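Local coordinates for CmeC (Campylobacter jejuni, PDB 4MT4), which probably serves as the trimeric outer membrane channel through which a tripartite efflux system expels its substrates from the cell, at residues 269-274 / 449-454; 276-281 / 356-361; 284-289 / 349-354. All blocks are in the same frame, centred on the assembly; numbering follows the deposited sequence.

Contact 1: 269-274 / 449-454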
loop_
_atom_site.group_PDB
_atom_site.type_symbol
_atom_site.label_atom_id
_atom_site.label_comp_id
_atom_site.label_asym_id
_atom_site.label_seq_id
_atom_site.Cartn_x
_atom_site.Cartn_y
_atom_site.Cartn_z
ATOM N N LEU B 269 7.980 -26.115 1.403
ATOM C CA LEU B 269 6.568 -25.779 1.275
ATOM C C LEU B 269 5.853 -25.918 2.612
ATOM O O LEU B 269 4.864 -25.232 2.874
ATOM C CB LEU B 269 5.897 -26.665 0.225
ATOM C CG LEU B 269 5.750 -26.102 -1.191
ATOM C CD1 LEU B 269 7.099 -25.733 -1.787
ATOM C CD2 LEU B 269 5.024 -27.103 -2.074
ATOM N N LEU B 270 6.363 -26.808 3.458
ATOM C CA LEU B 270 5.759 -27.063 4.759
ATOM C C LEU B 270 6.420 -26.253 5.869
ATOM O O LEU B 270 6.039 -26.366 7.033
ATOM C CB LEU B 270 5.840 -28.553 5.099
ATOM C CG LEU B 270 5.212 -29.530 4.104
ATOM C CD1 LEU B 270 5.474 -30.966 4.536
ATOM C CD2 LEU B 270 3.722 -29.271 3.959
ATOM N N GLN B 271 7.406 -25.436 5.512
ATOM C CA GLN B 271 8.186 -24.723 6.517
ATOM C C GLN B 271 8.036 -23.205 6.458
ATOM O O GLN B 271 8.503 -22.499 7.350
ATOM C CB GLN B 271 9.661 -25.103 6.389
ATOM C CG GLN B 271 9.955 -26.524 6.840
ATOM C CD GLN B 271 11.360 -26.963 6.500
ATOM O OE1 GLN B 271 11.928 -26.542 5.493
ATOM N NE2 GLN B 271 11.933 -27.815 7.342
ATOM N N ARG B 272 7.384 -22.704 5.414
ATOM C CA ARG B 272 7.103 -21.275 5.313
ATOM C C ARG B 272 5.620 -20.988 5.539
ATOM O O ARG B 272 4.765 -21.520 4.831
ATOM C CB ARG B 272 7.542 -20.727 3.955
ATOM C CG ARG B 272 9.047 -20.531 3.811
ATOM C CD ARG B 272 9.391 -19.861 2.487
ATOM N NE ARG B 272 8.770 -18.544 2.368
ATOM C CZ ARG B 272 9.440 -17.416 2.160
ATOM N NH1 ARG B 272 10.760 -17.440 2.035
ATOM N NH2 ARG B 272 8.792 -16.263 2.068
ATOM N N PRO B 273 5.314 -20.138 6.531
ATOM C CA PRO B 273 3.938 -19.787 6.904
ATOM C C PRO B 273 3.159 -19.117 5.772
ATOM O O PRO B 273 1.958 -19.346 5.639
ATOM C CB PRO B 273 4.131 -18.814 8.075
ATOM C CG PRO B 273 5.477 -19.132 8.619
ATOM C CD PRO B 273 6.303 -19.527 7.436
ATOM N N ASP B 274 3.840 -18.308 4.965
ATOM C CA ASP B 274 3.177 -17.567 3.897
ATOM C C ASP B 274 2.725 -18.496 2.776
ATOM O O ASP B 274 1.721 -18.234 2.113
ATOM C CB ASP B 274 4.095 -16.473 3.347
ATOM C CG ASP B 274 5.386 -17.020 2.775
ATOM O OD1 ASP B 274 5.835 -18.094 3.227
ATOM O OD2 ASP B 274 5.953 -16.367 1.874
ATOM N N GLY B 449 11.700 -21.713 11.645
ATOM C CA GLY B 449 11.432 -22.859 12.495
ATOM C C GLY B 449 9.997 -23.347 12.436
ATOM O O GLY B 449 9.619 -24.269 13.157
ATOM N N PHE B 450 9.196 -22.727 11.576
ATOM C CA PHE B 450 7.800 -23.118 11.420
ATOM C C PHE B 450 7.673 -24.466 10.721
ATOM O O PHE B 450 8.355 -24.730 9.731
ATOM C CB PHE B 450 7.026 -22.049 10.643
ATOM C CG PHE B 450 5.630 -22.463 10.265
ATOM C CD1 PHE B 450 4.602 -22.411 11.192
ATOM C CD2 PHE B 450 5.343 -22.892 8.979
ATOM C CE1 PHE B 450 3.318 -22.787 10.848
ATOM C CE2 PHE B 450 4.061 -23.270 8.627
ATOM C CZ PHE B 450 3.046 -23.217 9.563
ATOM N N GLU B 451 6.800 -25.317 11.249
ATOM C CA GLU B 451 6.502 -26.601 10.628
ATOM C C GLU B 451 4.992 -26.780 10.501
ATOM O O GLU B 451 4.283 -26.893 11.501
ATOM C CB GLU B 451 7.121 -27.748 11.433
ATOM C CG GLU B 451 8.644 -27.713 11.515
ATOM C CD GLU B 451 9.322 -28.086 10.206
ATOM O OE1 GLU B 451 8.627 -28.532 9.269
ATOM O OE2 GLU B 451 10.560 -27.936 10.118
ATOM N N GLN B 452 4.512 -26.798 9.262
ATOM C CA GLN B 452 3.079 -26.828 8.978
ATOM C C GLN B 452 2.389 -28.072 9.536
ATOM O O GLN B 452 1.220 -28.022 9.924
ATOM C CB GLN B 452 2.847 -26.738 7.466
ATOM C CG GLN B 452 1.385 -26.739 7.049
ATOM C CD GLN B 452 1.208 -26.707 5.545
ATOM O OE1 GLN B 452 1.753 -25.839 4.862
ATOM N NE2 GLN B 452 0.450 -27.661 5.018
ATOM N N SER B 453 3.120 -29.180 9.583
ATOM C CA SER B 453 2.554 -30.462 9.997
ATOM C C SER B 453 2.157 -30.499 11.474
ATOM O O SER B 453 1.327 -31.313 11.878
ATOM C CB SER B 453 3.546 -31.586 9.700
ATOM O OG SER B 453 4.805 -31.324 10.298
ATOM N N GLU B 454 2.750 -29.618 12.274
ATOM C CA GLU B 454 2.496 -29.593 13.712
ATOM C C GLU B 454 1.114 -29.040 14.053
ATOM O O GLU B 454 0.406 -28.525 13.187
ATOM C CB GLU B 454 3.567 -28.766 14.424
ATOM C CG GLU B 454 4.979 -29.316 14.296
ATOM C CD GLU B 454 6.001 -28.463 15.020
ATOM O OE1 GLU B 454 5.601 -27.467 15.659
ATOM O OE2 GLU B 454 7.206 -28.785 14.952
HETATM O O HOH W 1 2.300 -25.748 1.986
#
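The tightly packed half of this contact, between the lead-in to helix 273-293 and the loop after helix 411-445, centres on Phe-450. With CG anti to its backbone N (chi1 172°), its ring reaches Pro-273, whose CG lies over one face, 4.1 Å from the ring centroid, a CH-pi contact that suits a flat-sided proline. The ring edge meets the backbone at Gln-271 O, and Glu-149 of helix 129-195 touches both Phe-450 and Pro-273. The two segments are joined by one backbone hydrogen bond, Gln-452 N to Leu-270 O at 2.7 Å, nearly along the C=O axis.

The other half is looser and wetter. Gln-271 runs alongside Glu-451; its NE2 donates a hydrogen bond to the syn lone pair of Glu-451 OE2 at 3.1 Å, and its OE1 is hydrogen-bonded to Ser-265 OG. Exposed Leu-270 lays CD2 across the Gln-452 amide, and a water bridges Leu-269 O to Gln-452 OE1. Arg-272 grips Asp-274 side-on through NE and NH2 and pairs with Glu-368. With Arg-272 as N-cap and Pro-273 in the first turn, where its missing N-H costs nothing, the arrangement is typical of a helix start, here packed against the loop 449-454.

Contact 2: 276-281 / 356-361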
loop_
_atom_site.group_PDB
_atom_site.type_symbol
_atom_site.label_atom_id
_atom_site.label_comp_id
_atom_site.label_asym_id
_atom_site.label_seq_id
_atom_site.Cartn_x
_atom_site.Cartn_y
_atom_site.Cartn_z
ATOM N N GLY B 276 1.837 -21.698 3.314
ATOM C CA GLY B 276 0.703 -22.395 3.893
ATOM C C GLY B 276 -0.546 -21.538 3.892
ATOM O O GLY B 276 -1.638 -22.012 3.585
ATOM N N SER B 277 -0.381 -20.266 4.241
ATOM C CA SER B 277 -1.480 -19.307 4.219
ATOM C C SER B 277 -2.047 -19.160 2.815
ATOM O O SER B 277 -3.263 -19.155 2.620
ATOM C CB SER B 277 -1.015 -17.945 4.734
ATOM O OG SER B 277 -1.976 -16.940 4.454
ATOM N N SER B 278 -1.154 -19.036 1.841
ATOM C CA SER B 278 -1.557 -18.883 0.453
ATOM C C SER B 278 -2.265 -20.143 -0.040
ATOM O O SER B 278 -3.171 -20.074 -0.871
ATOM C CB SER B 278 -0.342 -18.568 -0.420
ATOM O OG SER B 278 -0.733 -18.112 -1.700
ATOM N N LEU B 279 -1.850 -21.292 0.484
ATOM C CA LEU B 279 -2.476 -22.561 0.139
ATOM C C LEU B 279 -3.913 -22.618 0.649
ATOM O O LEU B 279 -4.835 -22.938 -0.101
ATOM C CB LEU B 279 -1.674 -23.732 0.709
ATOM C CG LEU B 279 -2.271 -25.120 0.468
ATOM C CD1 LEU B 279 -2.140 -25.503 -0.998
ATOM C CD2 LEU B 279 -1.635 -26.173 1.371
ATOM N N GLU B 280 -4.097 -22.295 1.926
ATOM C CA GLU B 280 -5.410 -22.365 2.560
ATOM C C GLU B 280 -6.405 -21.393 1.944
ATOM O O GLU B 280 -7.600 -21.676 1.875
ATOM C CB GLU B 280 -5.290 -22.098 4.061
ATOM C CG GLU B 280 -4.539 -23.177 4.822
ATOM C CD GLU B 280 -5.303 -24.488 4.917
ATOM O OE1 GLU B 280 -6.521 -24.510 4.630
ATOM O OE2 GLU B 280 -4.682 -25.505 5.291
ATOM N N LYS B 281 -5.909 -20.244 1.499
ATOM C CA LYS B 281 -6.761 -19.262 0.844
ATOM C C LYS B 281 -7.201 -19.760 -0.527
ATOM O O LYS B 281 -8.224 -19.328 -1.059
ATOM C CB LYS B 281 -6.039 -17.922 0.724
ATOM C CG LYS B 281 -5.844 -17.223 2.059
ATOM C CD LYS B 281 -5.086 -15.920 1.907
ATOM C CE LYS B 281 -4.840 -15.266 3.259
ATOM N NZ LYS B 281 -4.126 -13.965 3.135
ATOM N N VAL B 356 -3.071 -17.924 -8.669
ATOM C CA VAL B 356 -2.004 -17.058 -9.153
ATOM C C VAL B 356 -1.259 -16.428 -7.978
ATOM O O VAL B 356 -0.038 -16.272 -8.015
ATOM C CB VAL B 356 -2.551 -15.955 -10.085
ATOM C CG1 VAL B 356 -1.456 -14.980 -10.467
ATOM C CG2 VAL B 356 -3.163 -16.575 -11.329
ATOM N N ASN B 357 -2.004 -16.080 -6.933
ATOM C CA ASN B 357 -1.407 -15.580 -5.701
ATOM C C ASN B 357 -0.500 -16.629 -5.069
ATOM O O ASN B 357 0.545 -16.304 -4.505
ATOM C CB ASN B 357 -2.488 -15.153 -4.705
ATOM C CG ASN B 357 -3.169 -13.858 -5.103
ATOM O OD1 ASN B 357 -2.654 -13.101 -5.926
ATOM N ND2 ASN B 357 -4.326 -13.590 -4.508
ATOM N N TYR B 358 -0.906 -17.892 -5.173
ATOM C CA TYR B 358 -0.113 -18.997 -4.649
ATOM C C TYR B 358 1.193 -19.152 -5.417
ATOM O O TYR B 358 2.261 -19.290 -4.819
ATOM C CB TYR B 358 -0.906 -20.305 -4.703
ATOM C CG TYR B 358 -0.107 -21.521 -4.284
ATOM C CD1 TYR B 358 0.024 -21.862 -2.945
ATOM C CD2 TYR B 358 0.517 -22.326 -5.229
ATOM C CE1 TYR B 358 0.754 -22.970 -2.557
ATOM C CE2 TYR B 358 1.249 -23.434 -4.852
ATOM C CZ TYR B 358 1.364 -23.752 -3.516
ATOM O OH TYR B 358 2.093 -24.857 -3.140
ATOM N N GLN B 359 1.090 -19.140 -6.742
ATOM C CA GLN B 359 2.250 -19.238 -7.618
ATOM C C GLN B 359 3.252 -18.130 -7.305
ATOM O O GLN B 359 4.448 -18.379 -7.171
ATOM C CB GLN B 359 1.822 -19.162 -9.084
ATOM C CG GLN B 359 0.846 -20.251 -9.522
ATOM C CD GLN B 359 1.541 -21.499 -10.029
ATOM O OE1 GLN B 359 2.298 -22.142 -9.303
ATOM N NE2 GLN B 359 1.290 -21.846 -11.287
ATOM N N ASN B 360 2.744 -16.908 -7.175
ATOM C CA ASN B 360 3.581 -15.741 -6.916
ATOM C C ASN B 360 4.270 -15.816 -5.556
ATOM O O ASN B 360 5.402 -15.361 -5.400
ATOM C CB ASN B 360 2.747 -14.461 -7.014
ATOM C CG ASN B 360 3.603 -13.212 -7.112
ATOM O OD1 ASN B 360 4.073 -12.852 -8.191
ATOM N ND2 ASN B 360 3.803 -12.540 -5.984
ATOM N N THR B 361 3.580 -16.389 -4.575
ATOM C CA THR B 361 4.151 -16.592 -3.249
ATOM C C THR B 361 5.274 -17.623 -3.315
ATOM O O THR B 361 6.287 -17.499 -2.628
ATOM C CB THR B 361 3.087 -17.054 -2.232
ATOM O OG1 THR B 361 2.010 -16.110 -2.200
ATOM C CG2 THR B 361 3.689 -17.174 -0.836
#
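Helices 273-293 and 339-405 pack here as an antiparallel pair in the long alpha-helical barrel of an outer membrane factor. Their local axes approach to 9.0 Å at 167°, and Ser-278 and Tyr-358 face each other where they come closest.

Ser-278 is the small residue that suits so near a neighbour. Its CB points at helix 339-405 and comes nearest to Thr-361 OG1, 3.8 Å away. OG, anti to the backbone N (chi1 -166°), continues across and ends 3.1 Å from Tyr-358 CA, so the tip of the serine rests on the partner's backbone, with Tyr-358 CB alongside. The same OG lies 3.4 Å from Thr-361 OG1.

Next to the serine, Tyr-358 leaves its helix with CG anti to the backbone N (chi1 175°), which lays the ring beside Leu-279, both side chains running the same way. The CE1 corner of the ring meets CB and CD1 of Leu-279, each at 4.1 Å, while the backbone N of Leu-279 lies at the ring edge. Leucine and tyrosine fit here because Ile-9 of the N-terminal segment packs on both and Leu-269 adds to the cover of the ring. Asn-58 and Leu-62 of the second subunit also pack against residues 356-361, so the helix pair borders a subunit interface.

Thr-361 is a beta-branched residue whose hydroxyl is turned back to its own helix: OG1, beside the backbone N, donates to Asn-357 O at 2.7 Å from above the carbonyl plane, and that oxygen also accepts from Thr-361 N.

Contact 3: 284-289 / 349-354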
loop_
_atom_site.group_PDB
_atom_site.type_symbol
_atom_site.label_atom_id
_atom_site.label_comp_id
_atom_site.label_asym_id
_atom_site.label_seq_id
_atom_site.Cartn_x
_atom_site.Cartn_y
_atom_site.Cartn_z
ATOM N N GLN B 284 -9.950 -22.321 0.131
ATOM C CA GLN B 284 -11.095 -21.536 0.568
ATOM C C GLN B 284 -11.933 -21.106 -0.629
ATOM O O GLN B 284 -13.153 -21.264 -0.636
ATOM C CB GLN B 284 -10.638 -20.312 1.359
ATOM C CG GLN B 284 -11.765 -19.365 1.728
ATOM C CD GLN B 284 -11.282 -18.164 2.518
ATOM O OE1 GLN B 284 -10.156 -17.700 2.338
ATOM N NE2 GLN B 284 -12.134 -17.656 3.400
ATOM N N GLN B 285 -11.264 -20.569 -1.643
ATOM C CA GLN B 285 -11.929 -20.135 -2.867
ATOM C C GLN B 285 -12.477 -21.328 -3.643
ATOM O O GLN B 285 -13.495 -21.220 -4.326
ATOM C CB GLN B 285 -10.969 -19.328 -3.744
ATOM C CG GLN B 285 -10.501 -18.027 -3.110
ATOM C CD GLN B 285 -11.650 -17.081 -2.822
ATOM O OE1 GLN B 285 -12.552 -16.912 -3.643
ATOM N NE2 GLN B 285 -11.629 -16.466 -1.645
ATOM N N ASN B 286 -11.796 -22.464 -3.532
ATOM C CA ASN B 286 -12.226 -23.683 -4.206
ATOM C C ASN B 286 -13.548 -24.190 -3.642
ATOM O O ASN B 286 -14.403 -24.679 -4.380
ATOM C CB ASN B 286 -11.149 -24.762 -4.086
ATOM C CG ASN B 286 -11.518 -26.036 -4.818
ATOM O OD1 ASN B 286 -11.490 -26.088 -6.048
ATOM N ND2 ASN B 286 -11.857 -27.075 -4.065
ATOM N N TYR B 287 -13.709 -24.064 -2.328
ATOM C CA TYR B 287 -14.950 -24.447 -1.663
ATOM C C TYR B 287 -16.093 -23.517 -2.057
ATOM O O TYR B 287 -17.246 -23.936 -2.153
ATOM C CB TYR B 287 -14.767 -24.439 -0.142
ATOM C CG TYR B 287 -14.091 -25.679 0.405
ATOM C CD1 TYR B 287 -14.511 -26.949 0.023
ATOM C CD2 TYR B 287 -13.029 -25.580 1.297
ATOM C CE1 TYR B 287 -13.896 -28.085 0.520
ATOM C CE2 TYR B 287 -12.407 -26.709 1.797
ATOM C CZ TYR B 287 -12.843 -27.957 1.407
ATOM O OH TYR B 287 -12.220 -29.075 1.910
ATOM N N LEU B 288 -15.760 -22.250 -2.286
ATOM C CA LEU B 288 -16.755 -21.247 -2.649
ATOM C C LEU B 288 -17.251 -21.438 -4.076
ATOM O O LEU B 288 -18.312 -20.935 -4.444
ATOM C CB LEU B 288 -16.182 -19.841 -2.475
ATOM C CG LEU B 288 -15.938 -19.419 -1.025
ATOM C CD1 LEU B 288 -15.375 -18.009 -0.959
ATOM C CD2 LEU B 288 -17.223 -19.534 -0.216
ATOM N N VAL B 289 -16.473 -22.156 -4.880
ATOM C CA VAL B 289 -16.910 -22.526 -6.218
ATOM C C VAL B 289 -18.090 -23.484 -6.107
ATOM O O VAL B 289 -19.082 -23.355 -6.828
ATOM C CB VAL B 289 -15.776 -23.180 -7.033
ATOM C CG1 VAL B 289 -16.313 -23.748 -8.339
ATOM C CG2 VAL B 289 -14.664 -22.175 -7.299
ATOM N N LEU B 349 -13.155 -17.679 -11.183
ATOM C CA LEU B 349 -12.107 -16.697 -11.436
ATOM C C LEU B 349 -11.459 -16.245 -10.129
ATOM O O LEU B 349 -10.271 -15.926 -10.095
ATOM C CB LEU B 349 -12.671 -15.498 -12.197
ATOM C CG LEU B 349 -13.094 -15.778 -13.642
ATOM C CD1 LEU B 349 -13.931 -14.637 -14.198
ATOM C CD2 LEU B 349 -11.874 -16.027 -14.516
ATOM N N ASN B 350 -12.246 -16.218 -9.058
ATOM C CA ASN B 350 -11.722 -15.904 -7.733
ATOM C C ASN B 350 -10.752 -16.983 -7.277
ATOM O O ASN B 350 -9.747 -16.699 -6.629
ATOM C CB ASN B 350 -12.855 -15.757 -6.716
ATOM C CG ASN B 350 -13.767 -14.587 -7.021
ATOM O OD1 ASN B 350 -13.446 -13.731 -7.844
ATOM N ND2 ASN B 350 -14.912 -14.539 -6.348
ATOM N N LYS B 351 -11.065 -18.225 -7.627
ATOM C CA LYS B 351 -10.185 -19.347 -7.343
ATOM C C LYS B 351 -8.896 -19.240 -8.151
ATOM O O LYS B 351 -7.807 -19.492 -7.633
ATOM C CB LYS B 351 -10.885 -20.672 -7.645
ATOM C CG LYS B 351 -9.987 -21.883 -7.481
ATOM C CD LYS B 351 -10.622 -23.131 -8.065
ATOM C CE LYS B 351 -9.639 -24.289 -8.052
ATOM N NZ LYS B 351 -10.218 -25.523 -8.650
ATOM N N ASP B 352 -9.030 -18.871 -9.422
ATOM C CA ASP B 352 -7.877 -18.679 -10.295
ATOM C C ASP B 352 -6.959 -17.593 -9.746
ATOM O O ASP B 352 -5.736 -17.721 -9.785
ATOM C CB ASP B 352 -8.323 -18.318 -11.715
ATOM C CG ASP B 352 -9.120 -19.428 -12.380
ATOM O OD1 ASP B 352 -9.090 -20.572 -11.878
ATOM O OD2 ASP B 352 -9.770 -19.158 -13.413
ATOM N N GLU B 353 -7.560 -16.522 -9.237
ATOM C CA GLU B 353 -6.805 -15.423 -8.645
ATOM C C GLU B 353 -6.024 -15.904 -7.427
ATOM O O GLU B 353 -4.873 -15.520 -7.220
ATOM C CB GLU B 353 -7.743 -14.278 -8.260
ATOM C CG GLU B 353 -7.047 -13.097 -7.605
ATOM C CD GLU B 353 -7.983 -11.931 -7.355
ATOM O OE1 GLU B 353 -9.203 -12.080 -7.579
ATOM O OE2 GLU B 353 -7.494 -10.861 -6.934
ATOM N N ALA B 354 -6.654 -16.761 -6.630
ATOM C CA ALA B 354 -6.013 -17.317 -5.446
ATOM C C ALA B 354 -4.899 -18.284 -5.837
ATOM O O ALA B 354 -3.928 -18.452 -5.101
ATOM C CB ALA B 354 -7.038 -18.011 -4.566
HETATM O O HOH W 2 -15.278 -16.751 -4.617
#
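Lys-351 of helix 339-405 and Gln-285 of helix 273-293 bury the most surface here, and their CA atoms are the nearest pair between the segments. Lys-351 is fully extended, CG anti to the backbone N (chi1 175°), and runs alongside Asn-286 of helix 273-293. At its tip NZ donates to Asn-286 OD1 at 3.0 Å, in the carbonyl plane. Its CB meets CG2 of Val-289, on the same helix as Asn-286, the two side chains crossing at about a right angle. A lysine suits the place because its long stem packs while its charge ends on an amide oxygen. Asn-286 ND2 in turn bonds to Pro-5 O of the N-terminal segment.

Gln-285 bends at chi2 (-61°). Its CB sits 3.7 Å from Lys-351 CA, and CG touches the methyl of Ala-354, a small residue of helix 339-405. OE1 then folds over Asn-350 CB at 3.3 Å, and one water links OE1 to Asn-350 ND2. Asn-350 and Glu-353 also meet Gln-69 of the second subunit, Glu-353 through a hydrogen bond. The axes run antiparallel, 8.4 Å apart at closest, as in the barrel of long antiparallel helices that defines outer membrane factors.

From the N terminus, the loop before residue 273 and the first residues of helix 273-293 give contact 1 its first partner; the helix then gives those of contacts 2 and 3. The chain next makes the hairpin of strands 299-310 and 322-335 and returns as helix 339-405. Contact 3 closes the shortest loop, round that hairpin; contact 2 encloses it, and contact 1, using the loop after helix 411-445, encloses both. The three are therefore nested, with no crossing. Contacts 2 and 3 join the same two helices about two turns apart, with centres 11 Å apart, whereas contact 1 ties the start of helix 273-293 to the chain beyond helix 411-445.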